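Local coordinates for protein AgaA (Rhizobium radiobacter, PDB 6HLX) that binds the opine agropinic acid as the periplasmic solute-binding protein of an ABC transporter that imports it into the bacterium, at residues Leu49-Glu54 / His65-Lys70; Phe71-Thr76 / Ala154-Gly159; Arg258-Tyr263 / Glu307-Leu312; Val77-Val82 / Ile108-Glu113. All coordinates share one frame; numbering follows the deposited sequence.

Interaction 1: residues Leu49-Glu54 / His65-Lys70; sequences LAESYE and HLRQAK. With ZN (zinc ion), chain R; ACT (acetate ion), chain H.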
loop_
_atom_site.group_PDB
_atom_site.type_symbol
_atom_site.label_atom_id
_atom_site.label_comp_id
_atom_site.label_asym_id
_atom_site.label_seq_id
_atom_site.Cartn_x
_atom_site.Cartn_y
_atom_site.Cartn_z
ATOM N N LEU A 49 8.499 7.957 17.076
ATOM C CA LEU A 49 8.008 8.741 18.229
ATOM C C LEU A 49 8.095 7.950 19.556
ATOM O O LEU A 49 8.145 8.548 20.645
ATOM C CB LEU A 49 6.615 9.273 17.987
ATOM C CG LEU A 49 6.520 10.257 16.827
ATOM C CD1 LEU A 49 5.059 10.649 16.587
ATOM C CD2 LEU A 49 7.393 11.524 17.086
ATOM N N ALA A 50 8.156 6.619 19.457
ATOM C CA ALA A 50 8.436 5.778 20.623
ATOM C C ALA A 50 9.957 5.572 20.628
ATOM O O ALA A 50 10.498 5.052 19.651
ATOM C CB ALA A 50 7.717 4.431 20.509
ATOM N N GLU A 51 10.662 6.033 21.667
ATOM C CA GLU A 51 12.116 5.792 21.790
ATOM C C GLU A 51 12.387 4.294 22.065
ATOM O O GLU A 51 13.457 3.760 21.748
ATOM C CB GLU A 51 12.677 6.612 22.941
ATOM C CG GLU A 51 14.187 6.583 23.000
ATOM C CD GLU A 51 14.786 7.621 23.919
ATOM O OE1 GLU A 51 16.033 7.725 23.938
ATOM O OE2 GLU A 51 14.018 8.322 24.622
ATOM N N SER A 52 11.442 3.640 22.733
ATOM C CA SER A 52 11.524 2.214 23.012
ATOM C C SER A 52 10.132 1.676 23.185
ATOM O O SER A 52 9.197 2.433 23.468
ATOM C CB SER A 52 12.352 1.942 24.264
ATOM O OG SER A 52 11.531 2.023 25.415
ATOM N N TYR A 53 9.997 0.367 23.061
ATOM C CA TYR A 53 8.718 -0.284 23.267
ATOM C C TYR A 53 8.897 -1.676 23.824
ATOM O O TYR A 53 9.922 -2.338 23.583
ATOM C CB TYR A 53 7.838 -0.255 22.013
ATOM C CG TYR A 53 8.457 -0.923 20.809
ATOM C CD1 TYR A 53 8.296 -2.288 20.587
ATOM C CD2 TYR A 53 9.173 -0.187 19.869
ATOM C CE1 TYR A 53 8.873 -2.912 19.486
ATOM C CE2 TYR A 53 9.756 -0.804 18.759
ATOM C CZ TYR A 53 9.603 -2.166 18.576
ATOM O OH TYR A 53 10.156 -2.797 17.492
ATOM N N GLU A 54 7.912 -2.097 24.594
ATOM C CA GLU A 54 7.922 -3.398 25.252
ATOM C C GLU A 54 6.686 -4.169 24.822
ATOM O O GLU A 54 5.587 -3.616 24.836
ATOM C CB GLU A 54 7.939 -3.222 26.776
ATOM C CG GLU A 54 9.195 -2.513 27.293
ATOM C CD GLU A 54 8.968 -1.510 28.413
ATOM O OE1 GLU A 54 9.936 -0.802 28.752
ATOM O OE2 GLU A 54 7.843 -1.428 28.958
ATOM N N HIS A 65 7.463 3.987 25.216
ATOM C CA HIS A 65 8.114 5.066 25.955
ATOM C C HIS A 65 8.455 6.138 24.952
ATOM O O HIS A 65 9.260 5.911 24.048
ATOM C CB HIS A 65 9.327 4.539 26.707
ATOM C CG HIS A 65 8.924 3.676 27.853
ATOM N ND1 HIS A 65 8.334 4.213 28.986
ATOM C CD2 HIS A 65 9.017 2.334 28.004
ATOM C CE1 HIS A 65 8.127 3.188 29.801
ATOM N NE2 HIS A 65 8.524 2.047 29.253
ATOM N N LEU A 66 7.757 7.270 25.026
ATOM C CA LEU A 66 7.886 8.314 24.017
ATOM C C LEU A 66 9.190 9.090 24.075
ATOM O O LEU A 66 9.660 9.467 25.146
ATOM C CB LEU A 66 6.687 9.289 24.034
ATOM C CG LEU A 66 5.289 8.683 23.898
ATOM C CD1 LEU A 66 4.244 9.790 23.869
ATOM C CD2 LEU A 66 5.172 7.769 22.646
ATOM N N ARG A 67 9.742 9.338 22.890
ATOM C CA ARG A 67 10.944 10.132 22.672
ATOM C C ARG A 67 10.582 11.598 22.945
ATOM O O ARG A 67 9.413 11.984 22.805
ATOM C CB ARG A 67 11.318 9.977 21.174
ATOM C CG ARG A 67 12.675 10.496 20.788
ATOM C CD ARG A 67 12.920 10.275 19.306
ATOM N NE ARG A 67 13.057 8.867 18.928
ATOM C CZ ARG A 67 14.155 8.137 19.110
ATOM N NH1 ARG A 67 15.223 8.666 19.700
ATOM N NH2 ARG A 67 14.196 6.874 18.699
ATOM N N GLN A 68 11.568 12.419 23.311
ATOM C CA GLN A 68 11.338 13.858 23.431
ATOM C C GLN A 68 11.223 14.367 21.980
ATOM O O GLN A 68 12.159 14.224 21.194
ATOM C CB GLN A 68 12.508 14.561 24.161
ATOM C CG GLN A 68 12.417 16.086 24.120
ATOM C CD GLN A 68 11.130 16.664 24.666
ATOM O OE1 GLN A 68 10.643 16.271 25.737
ATOM N NE2 GLN A 68 10.555 17.630 23.932
ATOM N N ALA A 69 10.052 14.860 21.605
ATOM C CA ALA A 69 9.805 15.268 20.223
ATOM C C ALA A 69 8.750 16.353 20.176
ATOM O O ALA A 69 7.925 16.458 21.084
ATOM C CB ALA A 69 9.325 14.047 19.407
ATOM N N LYS A 70 8.776 17.175 19.106
ATOM C CA LYS A 70 7.791 18.228 18.931
ATOM C C LYS A 70 7.029 18.086 17.620
ATOM O O LYS A 70 7.549 17.541 16.638
ATOM C CB LYS A 70 8.482 19.608 18.948
ATOM C CG LYS A 70 8.913 20.032 20.357
ATOM C CD LYS A 70 9.346 21.490 20.354
ATOM C CE LYS A 70 9.536 22.042 21.749
ATOM N NZ LYS A 70 10.793 21.555 22.367
HETATM ZN ZN ZN R . 8.480 0.194 30.128
HETATM C C ACT H . 12.746 -1.956 21.274
HETATM O O ACT H . 12.451 -0.860 21.853
HETATM O OXT ACT H . 12.690 -3.134 21.786
HETATM C CH3 ACT H . 13.232 -1.881 19.818
HETATM O O HOH W 1 7.453 11.327 20.903
HETATM O O HOH W 2 15.783 4.585 20.608
HETATM O O HOH W 3 14.168 11.464 23.756
HETATM O O HOH W 4 11.892 7.905 26.270
#

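Interaction 2: residues Phe71-Thr76 / Ala154-Gly159; sequences FHDGTT and APVGAG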
loop_
_atom_site.group_PDB
_atom_site.type_symbol
_atom_site.label_atom_id
_atom_site.label_comp_id
_atom_site.label_asym_id
_atom_site.label_seq_id
_atom_site.Cartn_x
_atom_site.Cartn_y
_atom_site.Cartn_z
ATOM N N PHE A 71 5.803 18.616 17.603
ATOM C CA PHE A 71 5.011 18.757 16.400
ATOM C C PHE A 71 5.457 20.045 15.710
ATOM O O PHE A 71 6.103 20.902 16.345
ATOM C CB PHE A 71 3.522 18.833 16.722
ATOM C CG PHE A 71 2.949 17.524 17.199
ATOM C CD1 PHE A 71 2.827 16.438 16.329
ATOM C CD2 PHE A 71 2.461 17.395 18.492
ATOM C CE1 PHE A 71 2.252 15.229 16.758
ATOM C CE2 PHE A 71 1.884 16.195 18.924
ATOM C CZ PHE A 71 1.783 15.114 18.058
ATOM N N HIS A 72 5.071 20.205 14.428
ATOM C CA HIS A 72 5.452 21.374 13.627
ATOM C C HIS A 72 4.967 22.712 14.200
ATOM O O HIS A 72 5.562 23.754 13.920
ATOM C CB HIS A 72 4.996 21.186 12.174
ATOM C CG HIS A 72 5.592 19.947 11.561
ATOM N ND1 HIS A 72 4.901 19.191 10.625
ATOM C CD2 HIS A 72 6.782 19.348 11.815
ATOM C CE1 HIS A 72 5.700 18.183 10.325
ATOM N NE2 HIS A 72 6.854 18.250 10.996
ATOM N N ASP A 73 3.907 22.676 15.018
ATOM C CA ASP A 73 3.364 23.881 15.649
ATOM C C ASP A 73 4.092 24.242 16.974
ATOM O O ASP A 73 3.668 25.165 17.676
ATOM C CB ASP A 73 1.850 23.724 15.855
ATOM C CG ASP A 73 1.439 22.645 16.843
ATOM O OD1 ASP A 73 2.339 21.955 17.389
ATOM O OD2 ASP A 73 0.224 22.472 17.052
ATOM N N GLY A 74 5.177 23.522 17.283
ATOM C CA GLY A 74 5.999 23.735 18.473
ATOM C C GLY A 74 5.535 23.030 19.737
ATOM O O GLY A 74 6.251 23.067 20.747
ATOM N N THR A 75 4.350 22.378 19.698
ATOM C CA THR A 75 3.814 21.645 20.853
ATOM C C THR A 75 4.563 20.322 21.024
ATOM O O THR A 75 5.130 19.807 20.058
ATOM C CB THR A 75 2.286 21.481 20.793
ATOM O OG1 THR A 75 1.911 20.626 19.690
ATOM C CG2 THR A 75 1.536 22.847 20.767
ATOM N N THR A 76 4.597 19.792 22.256
ATOM C CA THR A 76 5.319 18.552 22.551
ATOM C C THR A 76 4.473 17.334 22.227
ATOM O O THR A 76 3.261 17.344 22.446
ATOM C CB THR A 76 5.761 18.559 24.022
ATOM O OG1 THR A 76 6.622 19.681 24.206
ATOM C CG2 THR A 76 6.515 17.286 24.434
ATOM N N ALA A 154 -4.580 22.518 7.011
ATOM C CA ALA A 154 -3.144 22.341 6.746
ATOM C C ALA A 154 -2.545 21.311 7.728
ATOM O O ALA A 154 -2.735 21.432 8.940
ATOM C CB ALA A 154 -2.402 23.665 6.859
ATOM N N PRO A 155 -1.860 20.284 7.215
ATOM C CA PRO A 155 -1.330 19.237 8.114
ATOM C C PRO A 155 -0.313 19.721 9.145
ATOM O O PRO A 155 0.525 20.603 8.870
ATOM C CB PRO A 155 -0.634 18.276 7.149
ATOM C CG PRO A 155 -1.340 18.464 5.854
ATOM C CD PRO A 155 -1.615 19.942 5.800
ATOM N N VAL A 156 -0.408 19.130 10.348
ATOM C CA VAL A 156 0.552 19.351 11.437
ATOM C C VAL A 156 1.026 17.958 11.860
ATOM O O VAL A 156 0.205 17.122 12.230
ATOM C CB VAL A 156 0.004 20.176 12.621
ATOM C CG1 VAL A 156 1.003 20.176 13.787
ATOM C CG2 VAL A 156 -0.296 21.617 12.188
ATOM N N GLY A 157 2.331 17.711 11.759
ATOM C CA GLY A 157 2.875 16.402 12.106
ATOM C C GLY A 157 4.169 16.494 12.886
ATOM O O GLY A 157 4.533 17.564 13.406
ATOM N N ALA A 158 4.852 15.359 12.988
ATOM C CA ALA A 158 6.102 15.254 13.737
ATOM C C ALA A 158 7.262 14.781 12.843
ATOM O O ALA A 158 8.338 14.469 13.341
ATOM C CB ALA A 158 5.914 14.323 14.943
ATOM N N GLY A 159 7.043 14.785 11.534
ATOM C CA GLY A 159 8.048 14.310 10.583
ATOM C C GLY A 159 9.156 15.305 10.266
ATOM O O GLY A 159 9.138 16.428 10.759
HETATM O O HOH W 5 3.227 20.384 8.841
#

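Interaction 3: residues Arg258-Tyr263 / Glu307-Leu312; sequences RQAIAY and EKAKAL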
loop_
_atom_site.group_PDB
_atom_site.type_symbol
_atom_site.label_atom_id
_atom_site.label_comp_id
_atom_site.label_asym_id
_atom_site.label_seq_id
_atom_site.Cartn_x
_atom_site.Cartn_y
_atom_site.Cartn_z
ATOM N N ARG A 258 -14.361 -17.527 -9.708
ATOM C CA ARG A 258 -13.096 -16.838 -9.453
ATOM C C ARG A 258 -11.935 -17.686 -9.989
ATOM O O ARG A 258 -11.069 -17.152 -10.681
ATOM C CB ARG A 258 -12.950 -16.500 -7.958
ATOM C CG ARG A 258 -14.145 -15.669 -7.446
ATOM C CD ARG A 258 -13.908 -15.138 -6.045
ATOM N NE ARG A 258 -13.874 -16.199 -5.036
ATOM C CZ ARG A 258 -14.758 -16.342 -4.056
ATOM N NH1 ARG A 258 -14.597 -17.291 -3.147
ATOM N NH2 ARG A 258 -15.823 -15.548 -3.991
ATOM N N GLN A 259 -11.987 -19.022 -9.772
ATOM C CA GLN A 259 -10.984 -19.955 -10.312
ATOM C C GLN A 259 -11.032 -19.975 -11.836
ATOM O O GLN A 259 -9.967 -19.992 -12.453
ATOM C CB GLN A 259 -11.162 -21.387 -9.766
ATOM C CG GLN A 259 -10.797 -21.538 -8.286
ATOM C CD GLN A 259 -10.179 -22.892 -7.967
ATOM O OE1 GLN A 259 -9.968 -23.732 -8.832
ATOM N NE2 GLN A 259 -9.830 -23.121 -6.723
ATOM N N ALA A 260 -12.252 -19.954 -12.462
ATOM C CA ALA A 260 -12.354 -19.917 -13.937
ATOM C C ALA A 260 -11.553 -18.732 -14.496
ATOM O O ALA A 260 -10.801 -18.904 -15.446
ATOM C CB ALA A 260 -13.810 -19.820 -14.389
ATOM N N ILE A 261 -11.676 -17.554 -13.868
ATOM C CA ILE A 261 -10.930 -16.349 -14.257
ATOM C C ILE A 261 -9.410 -16.562 -14.110
ATOM O O ILE A 261 -8.665 -16.199 -15.018
ATOM C CB ILE A 261 -11.465 -15.127 -13.503
ATOM C CG1 ILE A 261 -12.883 -14.803 -14.034
ATOM C CG2 ILE A 261 -10.522 -13.931 -13.679
ATOM C CD1 ILE A 261 -13.659 -13.822 -13.207
ATOM N N ALA A 262 -8.973 -17.208 -13.007
ATOM C CA ALA A 262 -7.553 -17.538 -12.785
ATOM C C ALA A 262 -7.025 -18.485 -13.896
ATOM O O ALA A 262 -5.872 -18.354 -14.302
ATOM C CB ALA A 262 -7.374 -18.183 -11.424
ATOM N N TYR A 263 -7.873 -19.409 -14.406
ATOM C CA TYR A 263 -7.462 -20.339 -15.480
ATOM C C TYR A 263 -7.534 -19.701 -16.874
ATOM O O TYR A 263 -6.857 -20.167 -17.804
ATOM C CB TYR A 263 -8.348 -21.621 -15.463
ATOM C CG TYR A 263 -7.952 -22.637 -14.411
ATOM C CD1 TYR A 263 -6.804 -23.415 -14.558
ATOM C CD2 TYR A 263 -8.746 -22.852 -13.287
ATOM C CE1 TYR A 263 -6.450 -24.371 -13.605
ATOM C CE2 TYR A 263 -8.402 -23.811 -12.327
ATOM C CZ TYR A 263 -7.247 -24.560 -12.488
ATOM O OH TYR A 263 -6.883 -25.487 -11.546
ATOM N N GLU A 307 -10.285 -24.040 -21.907
ATOM C CA GLU A 307 -11.369 -25.021 -21.896
ATOM C C GLU A 307 -11.733 -25.470 -20.461
ATOM O O GLU A 307 -12.914 -25.675 -20.174
ATOM C CB GLU A 307 -11.111 -26.202 -22.856
ATOM C CG GLU A 307 -9.747 -26.265 -23.537
ATOM C CD GLU A 307 -9.218 -25.182 -24.469
ATOM O OE1 GLU A 307 -9.652 -25.108 -25.641
ATOM O OE2 GLU A 307 -8.308 -24.440 -24.036
ATOM N N LYS A 308 -10.744 -25.489 -19.541
ATOM C CA LYS A 308 -10.968 -25.788 -18.120
ATOM C C LYS A 308 -11.776 -24.640 -17.476
ATOM O O LYS A 308 -12.688 -24.894 -16.694
ATOM C CB LYS A 308 -9.630 -25.995 -17.383
ATOM C CG LYS A 308 -9.800 -26.603 -15.997
ATOM C CD LYS A 308 -8.462 -26.922 -15.338
ATOM C CE LYS A 308 -8.605 -27.887 -14.181
ATOM N NZ LYS A 308 -9.359 -27.302 -13.040
ATOM N N ALA A 309 -11.450 -23.375 -17.831
ATOM C CA ALA A 309 -12.167 -22.187 -17.343
ATOM C C ALA A 309 -13.625 -22.217 -17.797
ATOM O O ALA A 309 -14.518 -21.954 -16.986
ATOM C CB ALA A 309 -11.496 -20.917 -17.847
ATOM N N LYS A 310 -13.868 -22.569 -19.087
ATOM C CA LYS A 310 -15.222 -22.704 -19.626
ATOM C C LYS A 310 -16.016 -23.768 -18.870
ATOM O O LYS A 310 -17.183 -23.531 -18.540
ATOM C CB LYS A 310 -15.194 -23.041 -21.116
ATOM C CG LYS A 310 -15.183 -21.824 -22.007
ATOM C CD LYS A 310 -15.522 -22.197 -23.440
ATOM C CE LYS A 310 -14.482 -21.706 -24.409
ATOM N NZ LYS A 310 -14.798 -22.138 -25.794
ATOM N N ALA A 311 -15.389 -24.936 -18.581
ATOM C CA ALA A 311 -16.072 -26.019 -17.855
ATOM C C ALA A 311 -16.447 -25.590 -16.446
ATOM O O ALA A 311 -17.542 -25.912 -16.000
ATOM C CB ALA A 311 -15.226 -27.286 -17.828
ATOM N N LEU A 312 -15.564 -24.817 -15.758
ATOM C CA LEU A 312 -15.835 -24.292 -14.417
ATOM C C LEU A 312 -17.016 -23.342 -14.382
ATOM O O LEU A 312 -17.813 -23.416 -13.451
ATOM C CB LEU A 312 -14.581 -23.610 -13.820
ATOM C CG LEU A 312 -13.589 -24.565 -13.149
ATOM C CD1 LEU A 312 -12.264 -23.877 -12.901
ATOM C CD2 LEU A 312 -14.136 -25.115 -11.829
#

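Interaction 4: residues Val77-Val82 / Ile108-Glu113; sequences VTSADV and IETPDE. With EDO (1,2-ethanediol), chain B.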
loop_
_atom_site.group_PDB
_atom_site.type_symbol
_atom_site.label_atom_id
_atom_site.label_comp_id
_atom_site.label_asym_id
_atom_site.label_seq_id
_atom_site.Cartn_x
_atom_site.Cartn_y
_atom_site.Cartn_z
ATOM N N VAL A 77 5.108 16.292 21.701
ATOM C CA VAL A 77 4.403 15.031 21.405
ATOM C C VAL A 77 4.136 14.336 22.734
ATOM O O VAL A 77 5.074 14.092 23.499
ATOM C CB VAL A 77 5.206 14.115 20.449
ATOM C CG1 VAL A 77 4.476 12.778 20.235
ATOM C CG2 VAL A 77 5.454 14.806 19.112
ATOM N N THR A 78 2.859 14.030 23.025
ATOM C CA THR A 78 2.515 13.402 24.305
ATOM C C THR A 78 1.644 12.171 24.081
ATOM O O THR A 78 1.095 11.963 22.981
ATOM C CB THR A 78 1.780 14.392 25.238
ATOM O OG1 THR A 78 0.453 14.583 24.758
ATOM C CG2 THR A 78 2.511 15.745 25.394
ATOM N N SER A 79 1.444 11.400 25.160
ATOM C CA SER A 79 0.618 10.203 25.128
ATOM C C SER A 79 -0.841 10.488 24.780
ATOM O O SER A 79 -1.481 9.651 24.121
ATOM C CB SER A 79 0.725 9.442 26.441
ATOM O OG SER A 79 0.383 10.277 27.527
ATOM N N ALA A 80 -1.349 11.683 25.145
ATOM C CA ALA A 80 -2.726 12.057 24.779
ATOM C C ALA A 80 -2.872 12.202 23.252
ATOM O O ALA A 80 -3.947 11.912 22.708
ATOM C CB ALA A 80 -3.120 13.347 25.468
ATOM N N ASP A 81 -1.798 12.648 22.562
ATOM C CA ASP A 81 -1.794 12.789 21.094
ATOM C C ASP A 81 -1.822 11.400 20.445
ATOM O O ASP A 81 -2.539 11.182 19.473
ATOM C CB ASP A 81 -0.575 13.605 20.618
ATOM C CG ASP A 81 -0.513 14.949 21.316
ATOM O OD1 ASP A 81 -1.557 15.659 21.334
ATOM O OD2 ASP A 81 0.560 15.279 21.879
ATOM N N VAL A 82 -1.034 10.462 20.983
ATOM C CA VAL A 82 -1.026 9.087 20.485
ATOM C C VAL A 82 -2.416 8.476 20.679
ATOM O O VAL A 82 -2.972 7.909 19.735
ATOM C CB VAL A 82 0.064 8.234 21.166
ATOM C CG1 VAL A 82 -0.021 6.764 20.710
ATOM C CG2 VAL A 82 1.453 8.821 20.902
ATOM N N ILE A 108 -6.481 1.814 25.764
ATOM C CA ILE A 108 -5.332 2.691 25.557
ATOM C C ILE A 108 -5.162 3.468 26.861
ATOM O O ILE A 108 -6.050 4.242 27.243
ATOM C CB ILE A 108 -5.481 3.662 24.354
ATOM C CG1 ILE A 108 -5.782 2.908 23.033
ATOM C CG2 ILE A 108 -4.197 4.531 24.226
ATOM C CD1 ILE A 108 -6.359 3.807 21.862
ATOM N N GLU A 109 -4.032 3.267 27.530
ATOM C CA GLU A 109 -3.758 3.942 28.806
ATOM C C GLU A 109 -2.637 4.946 28.614
ATOM O O GLU A 109 -1.724 4.721 27.806
ATOM C CB GLU A 109 -3.390 2.937 29.889
ATOM C CG GLU A 109 -4.512 1.979 30.238
ATOM C CD GLU A 109 -4.079 0.921 31.226
ATOM O OE1 GLU A 109 -3.323 0.004 30.826
ATOM O OE2 GLU A 109 -4.490 1.015 32.406
ATOM N N THR A 110 -2.717 6.067 29.335
ATOM C CA THR A 110 -1.710 7.140 29.271
ATOM C C THR A 110 -1.284 7.446 30.732
ATOM O O THR A 110 -1.705 8.475 31.261
ATOM C CB THR A 110 -2.303 8.360 28.506
ATOM O OG1 THR A 110 -3.477 8.780 29.203
ATOM C CG2 THR A 110 -2.684 8.022 27.050
ATOM N N PRO A 111 -0.493 6.554 31.401
ATOM C CA PRO A 111 -0.139 6.781 32.833
ATOM C C PRO A 111 0.641 8.056 33.107
ATOM O O PRO A 111 0.569 8.612 34.205
ATOM C CB PRO A 111 0.645 5.526 33.234
ATOM C CG PRO A 111 1.120 4.939 31.957
ATOM C CD PRO A 111 0.091 5.291 30.900
ATOM N N ASP A 112 1.388 8.515 32.106
ATOM C CA ASP A 112 2.079 9.799 32.138
ATOM C C ASP A 112 2.172 10.366 30.732
ATOM O O ASP A 112 1.820 9.679 29.761
ATOM C CB ASP A 112 3.429 9.751 32.893
ATOM C CG ASP A 112 4.493 8.869 32.294
ATOM O OD1 ASP A 112 4.660 8.895 31.061
ATOM O OD2 ASP A 112 5.203 8.191 33.068
ATOM N N GLU A 113 2.630 11.615 30.610
ATOM C CA GLU A 113 2.720 12.284 29.305
ATOM C C GLU A 113 3.632 11.573 28.302
ATOM O O GLU A 113 3.492 11.803 27.094
ATOM C CB GLU A 113 3.192 13.744 29.479
ATOM C CG GLU A 113 2.101 14.678 29.967
ATOM C CD GLU A 113 2.262 16.139 29.581
ATOM O OE1 GLU A 113 3.407 16.578 29.319
ATOM O OE2 GLU A 113 1.230 16.849 29.538
HETATM C C1 EDO B . -4.304 6.273 32.331
HETATM O O1 EDO B . -5.201 6.117 31.247
HETATM C C2 EDO B . -4.134 4.925 33.065
HETATM O O2 EDO B . -2.857 4.883 33.691
#

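Interaction 1: residues Leu49-Glu54 / His65-Lys70
Glu54 and His65 converge on a zinc ion because each side chain starts with CG anti to the carbonyl carbon (chi1 -63° and -71°) and the glutamate then bends at chi2, carrying its carboxylate toward the imidazole. His65 NE2 binds the metal at 2.0 Å, while Glu54 chelates it with both oxygens, OE2 at 2.1 Å and OE1 at 2.2 Å. The carboxylate carbon lies at the edge of the ring, in its plane, and the two flat groups are turned 65° against each other. Ser52 OG rests against CB and CD2 of the same histidine.

His65 N donates to Ser52 O (2.9 Å), whereas His65 O takes two weak bonds, from Glu51 N at 2.8 Å, markedly bent, and from Ser52 N at 3.4 Å. Beyond the bulge that this makes, Arg67 N donates to Leu49 O at 2.9 Å. The Arg67 chain bends at chi3 and brings one guanidinium face over Glu51 CA, while Glu48 O and Pro47 O accept its N-H groups. Glu51 OE1 stays 4.4 Å from Arg67 NH1, well out of the guanidinium plane, so the charges can attract without bonding; a water instead links Glu51 OE2 to Leu66 O. Glu51 and Ser52 together face His65, a classic beta bulge in the antiparallel hairpin of strands 45-55 and 61-66, whose paired strands carry a zinc site.

Interaction 2: residues Phe71-Thr76 / Ala154-Gly159
Two irregular loops are clamped together here by His72, which grips the backbone of Gly157 and Gly159: the first loop leads from strand 61-66 to helix 79-90, the second into strand 161-167. The histidine works with both its main chain and its ring. His72 N donates to Gly157 O (2.9 Å), nearly along the C=O axis. With CG anti to the carbonyl carbon (chi1 -58°), the imidazole folds back over the same peptide, so that Gly157 O lies 3.1 Å above the plane of the His72 ring, over its centre. The ring's own bond is made at its edge: NE2 points straight at Gly159 O, 2.9 Å away and in the plane of the imidazole, which fixes the ring's rotation. A water ties ND1 to Pro155 O, and Phe177 meets the ring edge-to-face.

Apolar contacts flank this grip. Phe71 CD1 touches Ala158 CB at 4.0 Å, and Val156 CG1 packs on Phe71 CB at 4.1 Å and against the Asp73 carboxylate. Within the first loop, Asp73 OD1 accepts from both Thr75 N (3.1 Å) and Thr75 OG1 (2.7 Å), and Gly74 N bonds to Phe71 O. The loop that presents His72 is a type I beta turn from Phe71 to Gly74, overlapped by an Asx turn that starts at Asp73.

Interaction 3: residues Arg258-Tyr263 / Glu307-Leu312
Ala260 and Ala309 bring helices 255-264 and 306-315 together in a contact made almost wholly by apolar packing. The short segments run antiparallel, with 167° between their directions, and their axes come within 8.0 Å. At the closest point the CA atoms of Ala260 and Ala309 are 4.1 Å apart, a separation possible because neither residue carries more than a methyl group. Each methyl lies against the other helix's backbone: Ala309 CB is 3.2 Å from Ala260 O, and Ala260 CB is 3.4 Å from Ala309 O. The exchange is reciprocal and very tight.

Larger aliphatic groups close in around this pair. Leu312 CB meets Ala260 CB at 3.9 Å, while its CD1 branch reaches out to the Tyr263 ring, 3.7 Å from CD2, and brushes Gln259 CB. Tyr263 CB also packs on the Ala309 methyl.

The aromatic contribution comes from the same tyrosine. Lys308, with CG anti to its backbone N (chi1 -167°) and an extended chain as far as CE, lays its CD methylene over one ring face. This CD sits 3.9 Å from the Tyr263 ring centroid and only 20° off the normal, a CH-pi contact. Phe302 meets the tyrosine edge-to-face.

The polar end of Gln259 is turned to a residue outside the pair, NE2 bonding to Tyr301 OH. Ile261, on the far side of its helix, packs on strand 240-245, so helix 255-264 lies between that strand and helix 306-315: an antiparallel helix pair in close contact through alanines, layered on a beta sheet.

Interaction 4: residues Val77-Val82 / Ile108-Glu113
The N terminus of a helix joins a beta-hairpin turn where Ser79 meets Asp112 and Glu113. Thr78 occupies the N-cap position of helix 79-90, and Ser79 is the first residue inside it; the other partner is the turn between the antiparallel strands 105-110 and 115-120. Ser79 N donates to Glu113 O at 2.8 Å, the donor lying above the carbonyl plane, so the turn supplies an acceptor to an N-H of the helix's first turn. The same carbonyl oxygen is 3.4 Å from Thr78 CA, a CA-H...O contact.

Ser79 adds its hydroxyl. OG stands between the backbone N and the carbonyl carbon (chi1 56°), which turns it toward the hairpin, where it donates to Asp112 O at 2.7 Å. Adjacent carbonyls of the turn are therefore held by one serine, one through its backbone and one through its side chain. Asp112 uses its own OD1 locally, bonding to Lys114 N and Thr115 OG1.

Thr110 lies alongside, with its CB 3.4 Å from Ser79 OG, and its N donates to an ethanediol molecule probably taken up from the crystallisation liquor. On the helix side, Asp81 reaches back to the N-cap residue: its OD2 accepts from Thr78 N at 2.9 Å, on the anti side of the carboxylate, and is also met from above the carboxylate plane by Thr78 OG1, at 3.0 Å.

Overall arrangement
From the N terminus, interaction 1 comes first and closes the short hairpin of strands 45-55 and 61-66. The chain then runs straight into 71-76, whose partner 154-159 lies 78 residues on, so interaction 2 closes a long loop. Interaction 4 nests inside that loop, tying the start of helix 79-90 to the edge hairpin of the same five-stranded sheet. These three contacts touch: Ala69 O and Val77 N probably form a hydrogen bond between interactions 1 and 4, and Phe71 packs on Val77 between 2 and 4. Interaction 3 follows in series, about 52 Å from interaction 1 between centres and across the chain's centre, pairing helices beside the six-stranded mixed sheet.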